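Local coordinates for protein aromatic amino acid aminotransferase I (Candida albicans WO-1, PDB 6HNU) that probably transfers the amino group of aromatic L-amino acids to 2-oxoglutarate with the help of pyridoxal 5'-phosphate, yielding aromatic oxo-acids and L-glutamate, at residues 252-257 against 362-367; 221-226 against 387-392; 273-278 against 355-360. One frame throughout, in Å; residues are numbered along the deposited sequence.

Interaction 1: 252-257 against 362-367; sequences LQMETY and EYTHKR
Arg367 starts with CG anti to its backbone N (chi1 -179°), which puts CG, together with CB, against Met254 SD and CE. Farther out, the edge of the guanidinium that carries NH1 and NH2 meets the carbonyl of Glu255. Both nitrogens bond to that single atom, Glu255 O, at 2.8 Å and 2.9 Å, and the oxygen lies in the guanidinium plane. NH2 approaches nearly along the C=O axis, whereas NH1 stands above the carbonyl plane; NH2 also bonds Pro388 O, in the loop before strand 393-399. Tyr257 CB lies over the centre of one guanidinium face and Met254 SD, more loosely, toward the rim of the opposite one. The Tyr257 ring is steeply inclined to it, the two planes 74° apart. Thr364 accepts a bond from the backbone, Glu255 N to Thr364 OG1 at 3.1 Å, and the same hydroxyl is bonded to Arg360 O one turn back in its helix. At the start of 252-257, Leu252 CD2 makes a CH-pi contact over the centre of the Tyr363 ring, 3.8 Å from its centroid, with CD1 near CE2 and CZ. The irregular segment 252-257, following strand 242-246 of the large mixed sheet, thus packs against the long helix 334-377, both advancing in the same sense, while Leu49 of the second subunit packs on Tyr363.

Interaction 2: 221-226 against 387-392; sequences GSSLSA and PPVAGM
Segments 221-226 and 387-392 are irregular chains whose nearest CA atoms, those of Gly221 and Pro388, are 5.7 Å apart, and no direct hydrogen bond joins them. Gly221 has a positive phi of 72°, a backbone shape that favours glycine, and its carbonyl O rests 3.5 Å from Pro388 CB. One water bridges the two chains: it donates to Gly221 O at 2.6 Å, accepts from Val389 N at 3.0 Å, and is hydrogen-bonded to Ser223 OG at 2.8 Å. In this aminotransferase the contact joins a loop of the domain built on the eight-stranded mixed sheet, running from strand 209-212 toward helix 226-239, to the loop that leads from strand 383-384 into strand 393-399 of the four-stranded antiparallel sheet. Asn218, a cofactor ligand, lies just upstream of Gly221. Ser223 supplies the main side-chain contact: OG, anti to its carbonyl carbon (chi1 -52°), is placed beside the backbone N, where it meets Ala390 CB at 3.4 Å as well as the bridging water. That oxygen also lies 3.6 Å from Val389 CG2, and it is hydrogen-bonded to Gly216 N. The Val389 methyl CG2 lies alongside Ser223 CB as well, 3.7 Å away.

Interaction 3: 273-278 against 355-360; sequences DEFLKA and WLIGLR
A helix-helix contact, centred on one phenylalanine and extended by a water bridge, sets the short helix 272-278 against the long helix 334-377 in fold type I of the pyridoxal-phosphate enzymes, to which this family of aminotransferases belongs. The segment axes come within 11.0 Å and cross at 65°, a separation spanned by the Phe275 side chain. Its CG is anti to the backbone N (chi1 173°), and the ring extends toward Leu356, Ile357 and Arg360. Ile357 CG1 lies over one face, displaced toward the rim, in a CH-pi contact 3.7 Å from the ring centroid; its closest ring atom is Phe275 CG, at 3.4 Å. Ile357 CD1 lies beside Phe275 CB and CG. The far end of the ring meets the neighbouring helix residue, Phe275 CZ lying 3.7 Å from Leu356 CB. At the ring edge, in its plane, is Arg360 CD, which approaches CD1 and CE1. The Arg360 side chain is stretched out to NE and lies antiparallel to that of Phe275, and its guanidinium, which is paired with Glu255, stands nearly perpendicular to the ring, at 86°. Arg360 NH2 comes 3.7 Å from Ala278 CB. At the guanidinium edge, a water in its plane accepts from Arg360 NH1 at 2.9 Å and donates to Ala278 O at 2.8 Å.

How the interactions relate
From the N terminus, the chain passes 221-226, then 252-257 and then 273-278; the partners follow in reverse order, 355-360, 362-367 and 387-392. Interaction 3 therefore closes the innermost loop, interaction 1 encloses it, interaction 2 encloses both, and none cross. Helix 334-377 serves interactions 1 and 3, which are joined by the salt bridge between Glu255 OE2 and Arg360 NE at 2.8 Å; interaction 3 ties the short helix 272-278 to it. Interactions 1 and 2 touch through a probable hydrogen bond from Met254 N to Val389 O. Segment 252-257 touches both helix 334-377 and the loop before strand 393-399, which also meet directly through Arg367, while interactions 2 and 3 do not touch.

Interaction 1: 252-257 against 362-367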
loop_
_atom_site.group_PDB
_atom_site.type_symbol
_atom_site.label_atom_id
_atom_site.label_comp_id
_atom_site.label_asym_id
_atom_site.label_seq_id
_atom_site.Cartn_x
_atom_site.Cartn_y
_atom_site.Cartn_z
ATOM N N LEU B 252 -1.924 -19.954 13.578
ATOM C CA LEU B 252 -2.882 -20.099 14.698
ATOM C C LEU B 252 -3.397 -21.537 14.701
ATOM O O LEU B 252 -4.425 -21.793 15.362
ATOM C CB LEU B 252 -4.028 -19.089 14.563
ATOM C CG LEU B 252 -3.592 -17.629 14.428
ATOM C CD1 LEU B 252 -4.778 -16.698 14.525
ATOM C CD2 LEU B 252 -2.557 -17.255 15.475
ATOM N N GLN B 253 -2.703 -22.463 14.034
ATOM C CA GLN B 253 -2.949 -23.912 14.262
ATOM C C GLN B 253 -2.768 -24.241 15.754
ATOM O O GLN B 253 -1.941 -23.599 16.451
ATOM C CB GLN B 253 -2.109 -24.775 13.339
ATOM C CG GLN B 253 -2.620 -24.705 11.904
ATOM C CD GLN B 253 -1.727 -25.430 10.945
ATOM O OE1 GLN B 253 -1.674 -26.654 10.920
ATOM N NE2 GLN B 253 -0.940 -24.677 10.183
ATOM N N MET B 254 -3.552 -25.215 16.227
ATOM C CA MET B 254 -3.627 -25.558 17.656
ATOM C C MET B 254 -3.545 -27.073 17.798
ATOM O O MET B 254 -3.772 -27.790 16.818
ATOM C CB MET B 254 -4.936 -25.052 18.272
ATOM C CG MET B 254 -5.013 -23.545 18.334
ATOM S SD MET B 254 -6.648 -22.917 18.773
ATOM C CE MET B 254 -7.538 -23.494 17.321
ATOM N N GLU B 255 -3.315 -27.509 19.034
ATOM C CA GLU B 255 -3.474 -28.922 19.442
ATOM C C GLU B 255 -4.940 -29.296 19.189
ATOM O O GLU B 255 -5.799 -28.402 19.336
ATOM C CB GLU B 255 -3.064 -29.100 20.907
ATOM C CG GLU B 255 -1.664 -28.606 21.237
ATOM C CD GLU B 255 -0.514 -29.089 20.368
ATOM O OE1 GLU B 255 -0.684 -30.087 19.619
ATOM O OE2 GLU B 255 0.562 -28.428 20.432
ATOM N N THR B 256 -5.191 -30.510 18.711
ATOM C CA THR B 256 -6.556 -31.083 18.577
ATOM C C THR B 256 -7.291 -30.959 19.921
ATOM O O THR B 256 -6.687 -31.210 21.007
ATOM C CB THR B 256 -6.520 -32.528 18.084
ATOM O OG1 THR B 256 -5.814 -32.491 16.847
ATOM C CG2 THR B 256 -7.905 -33.097 17.854
ATOM N N TYR B 257 -8.551 -30.541 19.882
ATOM C CA TYR B 257 -9.358 -30.350 21.108
ATOM C C TYR B 257 -9.724 -31.732 21.649
ATOM O O TYR B 257 -10.038 -32.617 20.853
ATOM C CB TYR B 257 -10.617 -29.521 20.844
ATOM C CG TYR B 257 -11.579 -29.445 22.002
ATOM C CD1 TYR B 257 -11.442 -28.492 22.991
ATOM C CD2 TYR B 257 -12.646 -30.335 22.094
ATOM C CE1 TYR B 257 -12.327 -28.424 24.059
ATOM C CE2 TYR B 257 -13.545 -30.275 23.145
ATOM C CZ TYR B 257 -13.392 -29.315 24.127
ATOM O OH TYR B 257 -14.274 -29.233 25.171
ATOM N N GLU B 362 -0.711 -20.506 23.281
ATOM C CA GLU B 362 -1.684 -19.480 23.761
ATOM C C GLU B 362 -3.050 -19.668 23.094
ATOM O O GLU B 362 -4.067 -19.628 23.831
ATOM C CB GLU B 362 -1.251 -18.056 23.429
ATOM C CG GLU B 362 0.050 -17.649 24.062
ATOM C CD GLU B 362 -0.023 -17.555 25.570
ATOM O OE1 GLU B 362 -1.114 -17.215 26.084
ATOM O OE2 GLU B 362 1.017 -17.795 26.208
ATOM N N TYR B 363 -3.103 -19.789 21.762
ATOM C CA TYR B 363 -4.377 -20.008 21.014
ATOM C C TYR B 363 -5.015 -21.341 21.413
ATOM O O TYR B 363 -6.263 -21.325 21.596
ATOM C CB TYR B 363 -4.194 -19.873 19.499
ATOM C CG TYR B 363 -4.313 -18.431 19.079
ATOM C CD1 TYR B 363 -3.288 -17.544 19.297
ATOM C CD2 TYR B 363 -5.494 -17.931 18.558
ATOM C CE1 TYR B 363 -3.387 -16.210 18.964
ATOM C CE2 TYR B 363 -5.618 -16.596 18.220
ATOM C CZ TYR B 363 -4.557 -15.735 18.396
ATOM O OH TYR B 363 -4.637 -14.409 18.112
ATOM N N THR B 364 -4.257 -22.430 21.542
ATOM C CA THR B 364 -4.780 -23.750 22.009
ATOM C C THR B 364 -5.582 -23.565 23.299
ATOM O O THR B 364 -6.736 -24.057 23.364
ATOM C CB THR B 364 -3.648 -24.765 22.199
ATOM O OG1 THR B 364 -3.100 -25.066 20.911
ATOM C CG2 THR B 364 -4.132 -26.027 22.872
ATOM N N HIS B 365 -5.050 -22.802 24.242
ATOM C CA HIS B 365 -5.714 -22.610 25.563
ATOM C C HIS B 365 -7.003 -21.800 25.381
ATOM O O HIS B 365 -8.048 -22.224 25.960
ATOM C CB HIS B 365 -4.766 -22.009 26.597
ATOM C CG HIS B 365 -5.448 -21.791 27.908
ATOM N ND1 HIS B 365 -6.047 -22.829 28.595
ATOM C CD2 HIS B 365 -5.660 -20.673 28.629
ATOM C CE1 HIS B 365 -6.617 -22.349 29.684
ATOM N NE2 HIS B 365 -6.398 -21.032 29.724
ATOM N N LYS B 366 -6.954 -20.700 24.609
ATOM C CA LYS B 366 -8.134 -19.831 24.325
ATOM C C LYS B 366 -9.251 -20.672 23.727
ATOM O O LYS B 366 -10.391 -20.520 24.195
ATOM C CB LYS B 366 -7.806 -18.704 23.347
ATOM C CG LYS B 366 -6.857 -17.648 23.877
ATOM C CD LYS B 366 -6.543 -16.602 22.833
ATOM C CE LYS B 366 -5.338 -15.767 23.204
ATOM N NZ LYS B 366 -5.550 -15.015 24.458
ATOM N N ARG B 367 -8.930 -21.499 22.741
ATOM C CA ARG B 367 -9.874 -22.406 22.054
ATOM C C ARG B 367 -10.488 -23.406 23.061
ATOM O O ARG B 367 -11.738 -23.636 23.007
ATOM C CB ARG B 367 -9.154 -23.116 20.913
ATOM C CG ARG B 367 -10.034 -24.062 20.116
ATOM C CD ARG B 367 -10.357 -25.407 20.744
ATOM N NE ARG B 367 -9.202 -26.033 21.401
ATOM C CZ ARG B 367 -8.243 -26.700 20.778
ATOM N NH1 ARG B 367 -7.255 -27.264 21.473
ATOM N NH2 ARG B 367 -8.284 -26.842 19.466
#

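Interaction 2: 221-226 against 387-392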
loop_
_atom_site.group_PDB
_atom_site.type_symbol
_atom_site.label_atom_id
_atom_site.label_comp_id
_atom_site.label_asym_id
_atom_site.label_seq_id
_atom_site.Cartn_x
_atom_site.Cartn_y
_atom_site.Cartn_z
ATOM N N GLY B 221 -14.308 -21.068 10.957
ATOM C CA GLY B 221 -13.347 -21.618 11.929
ATOM C C GLY B 221 -12.949 -23.022 11.507
ATOM O O GLY B 221 -12.207 -23.694 12.246
ATOM N N SER B 222 -13.345 -23.436 10.306
ATOM C CA SER B 222 -12.988 -24.739 9.721
ATOM C C SER B 222 -11.522 -24.725 9.208
ATOM O O SER B 222 -10.951 -23.675 8.903
ATOM C CB SER B 222 -13.996 -25.108 8.631
ATOM O OG SER B 222 -13.763 -24.368 7.452
ATOM N N SER B 223 -10.882 -25.864 9.083
ATOM C CA SER B 223 -9.572 -25.937 8.384
ATOM C C SER B 223 -9.620 -27.124 7.446
ATOM O O SER B 223 -10.027 -28.219 7.909
ATOM C CB SER B 223 -8.394 -26.054 9.350
ATOM O OG SER B 223 -8.392 -25.064 10.340
ATOM N N LEU B 224 -9.278 -26.959 6.177
ATOM C CA LEU B 224 -9.300 -28.125 5.265
ATOM C C LEU B 224 -8.252 -29.136 5.713
ATOM O O LEU B 224 -7.082 -28.754 5.947
ATOM C CB LEU B 224 -9.041 -27.675 3.837
ATOM C CG LEU B 224 -10.190 -26.893 3.216
ATOM C CD1 LEU B 224 -9.746 -26.334 1.873
ATOM C CD2 LEU B 224 -11.403 -27.792 3.046
ATOM N N SER B 225 -8.685 -30.389 5.859
ATOM C CA SER B 225 -7.803 -31.552 6.145
ATOM C C SER B 225 -6.783 -31.724 5.017
ATOM O O SER B 225 -7.019 -31.275 3.858
ATOM C CB SER B 225 -8.653 -32.802 6.302
ATOM O OG SER B 225 -9.139 -33.198 5.022
ATOM N N ALA B 226 -5.674 -32.400 5.308
ATOM C CA ALA B 226 -4.664 -32.753 4.295
ATOM C C ALA B 226 -5.353 -33.497 3.150
ATOM O O ALA B 226 -5.020 -33.265 1.973
ATOM C CB ALA B 226 -3.579 -33.582 4.942
ATOM N N PRO B 387 -15.235 -28.017 17.228
ATOM C CA PRO B 387 -14.086 -27.371 17.859
ATOM C C PRO B 387 -13.043 -27.085 16.775
ATOM O O PRO B 387 -12.660 -27.999 16.054
ATOM C CB PRO B 387 -13.543 -28.413 18.848
ATOM C CG PRO B 387 -14.672 -29.392 19.003
ATOM C CD PRO B 387 -15.373 -29.411 17.659
ATOM N N PRO B 388 -12.591 -25.827 16.590
ATOM C CA PRO B 388 -11.552 -25.535 15.601
ATOM C C PRO B 388 -10.205 -26.202 15.941
ATOM O O PRO B 388 -9.871 -26.320 17.101
ATOM C CB PRO B 388 -11.354 -24.010 15.668
ATOM C CG PRO B 388 -12.545 -23.484 16.429
ATOM C CD PRO B 388 -13.047 -24.629 17.282
ATOM N N VAL B 389 -9.490 -26.627 14.909
ATOM C CA VAL B 389 -8.057 -27.059 14.971
ATOM C C VAL B 389 -7.115 -25.894 14.633
ATOM O O VAL B 389 -5.895 -26.072 14.833
ATOM C CB VAL B 389 -7.787 -28.234 14.028
ATOM C CG1 VAL B 389 -8.696 -29.432 14.327
ATOM C CG2 VAL B 389 -7.876 -27.820 12.569
ATOM N N ALA B 390 -7.621 -24.754 14.134
ATOM C CA ALA B 390 -6.778 -23.581 13.793
ATOM C C ALA B 390 -7.610 -22.309 13.788
ATOM O O ALA B 390 -8.815 -22.374 13.578
ATOM C CB ALA B 390 -6.105 -23.790 12.456
ATOM N N GLY B 391 -6.980 -21.186 14.047
ATOM C CA GLY B 391 -7.602 -19.871 13.840
ATOM C C GLY B 391 -8.065 -19.208 15.118
ATOM O O GLY B 391 -7.771 -19.719 16.235
ATOM N N MET B 392 -8.741 -18.066 14.961
ATOM C CA MET B 392 -9.195 -17.229 16.086
ATOM C C MET B 392 -10.713 -17.346 16.250
ATOM O O MET B 392 -11.222 -16.799 17.223
ATOM C CB MET B 392 -8.767 -15.769 15.925
ATOM C CG MET B 392 -9.245 -15.099 14.661
ATOM S SD MET B 392 -8.836 -13.361 14.677
ATOM C CE MET B 392 -7.109 -13.390 15.142
HETATM O O HOH W 1 -10.413 -25.625 12.231
#

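Interaction 3: 273-278 against 355-360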
loop_
_atom_site.group_PDB
_atom_site.type_symbol
_atom_site.label_atom_id
_atom_site.label_comp_id
_atom_site.label_asym_id
_atom_site.label_seq_id
_atom_site.Cartn_x
_atom_site.Cartn_y
_atom_site.Cartn_z
ATOM N N ASP B 273 10.963 -29.849 15.804
ATOM C CA ASP B 273 10.651 -30.970 14.876
ATOM C C ASP B 273 9.182 -31.387 14.991
ATOM O O ASP B 273 8.568 -31.559 13.938
ATOM C CB ASP B 273 11.550 -32.182 15.121
ATOM C CG ASP B 273 12.990 -31.955 14.693
ATOM O OD1 ASP B 273 13.226 -31.189 13.700
ATOM O OD2 ASP B 273 13.869 -32.543 15.365
ATOM N N GLU B 274 8.668 -31.601 16.200
ATOM C CA GLU B 274 7.253 -31.989 16.435
ATOM C C GLU B 274 6.378 -30.862 15.896
ATOM O O GLU B 274 5.359 -31.148 15.256
ATOM C CB GLU B 274 6.918 -32.221 17.914
ATOM C CG GLU B 274 7.427 -33.549 18.454
ATOM C CD GLU B 274 6.921 -33.939 19.835
ATOM O OE1 GLU B 274 6.197 -33.153 20.477
ATOM O OE2 GLU B 274 7.242 -35.054 20.256
ATOM N N PHE B 275 6.768 -29.615 16.137
ATOM C CA PHE B 275 5.970 -28.448 15.683
ATOM C C PHE B 275 5.792 -28.504 14.160
ATOM O O PHE B 275 4.631 -28.494 13.709
ATOM C CB PHE B 275 6.601 -27.136 16.119
ATOM C CG PHE B 275 5.941 -25.910 15.552
ATOM C CD1 PHE B 275 4.666 -25.551 15.945
ATOM C CD2 PHE B 275 6.601 -25.124 14.603
ATOM C CE1 PHE B 275 4.088 -24.378 15.464
ATOM C CE2 PHE B 275 6.020 -23.959 14.124
ATOM C CZ PHE B 275 4.753 -23.599 14.553
ATOM N N LEU B 276 6.895 -28.573 13.412
ATOM C CA LEU B 276 6.877 -28.527 11.931
ATOM C C LEU B 276 6.114 -29.752 11.396
ATOM O O LEU B 276 5.448 -29.618 10.340
ATOM C CB LEU B 276 8.307 -28.468 11.379
ATOM C CG LEU B 276 9.083 -27.168 11.611
ATOM C CD1 LEU B 276 10.468 -27.283 10.989
ATOM C CD2 LEU B 276 8.374 -25.926 11.072
ATOM N N LYS B 277 6.209 -30.902 12.067
ATOM C CA LYS B 277 5.511 -32.136 11.621
ATOM C C LYS B 277 4.002 -32.016 11.862
ATOM O O LYS B 277 3.256 -32.721 11.159
ATOM C CB LYS B 277 6.018 -33.408 12.316
ATOM C CG LYS B 277 7.071 -34.172 11.526
ATOM C CD LYS B 277 7.764 -35.278 12.297
ATOM C CE LYS B 277 9.091 -35.695 11.683
ATOM N NZ LYS B 277 10.215 -34.878 12.208
ATOM N N ALA B 278 3.586 -31.234 12.842
ATOM C CA ALA B 278 2.164 -31.114 13.252
ATOM C C ALA B 278 1.384 -30.218 12.281
ATOM O O ALA B 278 0.141 -30.334 12.269
ATOM C CB ALA B 278 2.059 -30.585 14.645
ATOM N N TRP B 355 8.654 -18.463 18.852
ATOM C CA TRP B 355 7.538 -17.506 18.906
ATOM C C TRP B 355 6.264 -18.186 18.392
ATOM O O TRP B 355 5.197 -18.065 19.054
ATOM C CB TRP B 355 7.876 -16.238 18.127
ATOM C CG TRP B 355 6.730 -15.285 18.114
ATOM C CD1 TRP B 355 5.762 -15.161 17.159
ATOM C CD2 TRP B 355 6.405 -14.370 19.153
ATOM N NE1 TRP B 355 4.899 -14.164 17.502
ATOM C CE2 TRP B 355 5.248 -13.671 18.728
ATOM C CE3 TRP B 355 7.014 -14.008 20.359
ATOM C CZ2 TRP B 355 4.687 -12.640 19.476
ATOM C CZ3 TRP B 355 6.451 -12.990 21.100
ATOM C CH2 TRP B 355 5.298 -12.320 20.677
ATOM N N LEU B 356 6.355 -18.870 17.260
ATOM C CA LEU B 356 5.194 -19.570 16.632
ATOM C C LEU B 356 4.711 -20.719 17.528
ATOM O O LEU B 356 3.482 -20.949 17.588
ATOM C CB LEU B 356 5.606 -20.053 15.243
ATOM C CG LEU B 356 6.094 -18.957 14.306
ATOM C CD1 LEU B 356 6.483 -19.582 12.987
ATOM C CD2 LEU B 356 5.043 -17.862 14.102
ATOM N N ILE B 357 5.608 -21.360 18.299
ATOM C CA ILE B 357 5.217 -22.456 19.226
ATOM C C ILE B 357 4.499 -21.857 20.448
ATOM O O ILE B 357 3.498 -22.435 20.903
ATOM C CB ILE B 357 6.484 -23.284 19.563
ATOM C CG1 ILE B 357 6.860 -24.156 18.364
ATOM C CG2 ILE B 357 6.298 -24.104 20.833
ATOM C CD1 ILE B 357 8.290 -24.592 18.374
ATOM N N GLY B 358 4.950 -20.702 20.922
ATOM C CA GLY B 358 4.302 -19.920 21.986
ATOM C C GLY B 358 2.927 -19.446 21.520
ATOM O O GLY B 358 1.938 -19.561 22.290
ATOM N N LEU B 359 2.831 -18.983 20.275
ATOM C CA LEU B 359 1.541 -18.544 19.685
ATOM C C LEU B 359 0.565 -19.733 19.654
ATOM O O LEU B 359 -0.579 -19.551 20.101
ATOM C CB LEU B 359 1.836 -17.932 18.312
ATOM C CG LEU B 359 0.688 -17.212 17.615
ATOM C CD1 LEU B 359 0.197 -16.024 18.430
ATOM C CD2 LEU B 359 1.131 -16.732 16.229
ATOM N N ARG B 360 0.984 -20.891 19.152
ATOM C CA ARG B 360 0.224 -22.166 19.180
ATOM C C ARG B 360 -0.292 -22.470 20.598
ATOM O O ARG B 360 -1.496 -22.707 20.734
ATOM C CB ARG B 360 1.087 -23.295 18.631
ATOM C CG ARG B 360 0.421 -24.665 18.677
ATOM C CD ARG B 360 1.375 -25.717 18.169
ATOM N NE ARG B 360 0.800 -27.044 18.004
ATOM C CZ ARG B 360 0.230 -27.483 16.890
ATOM N NH1 ARG B 360 0.124 -26.693 15.833
ATOM N NH2 ARG B 360 -0.258 -28.703 16.853
HETATM O O HOH W 2 -1.198 -28.544 13.993
#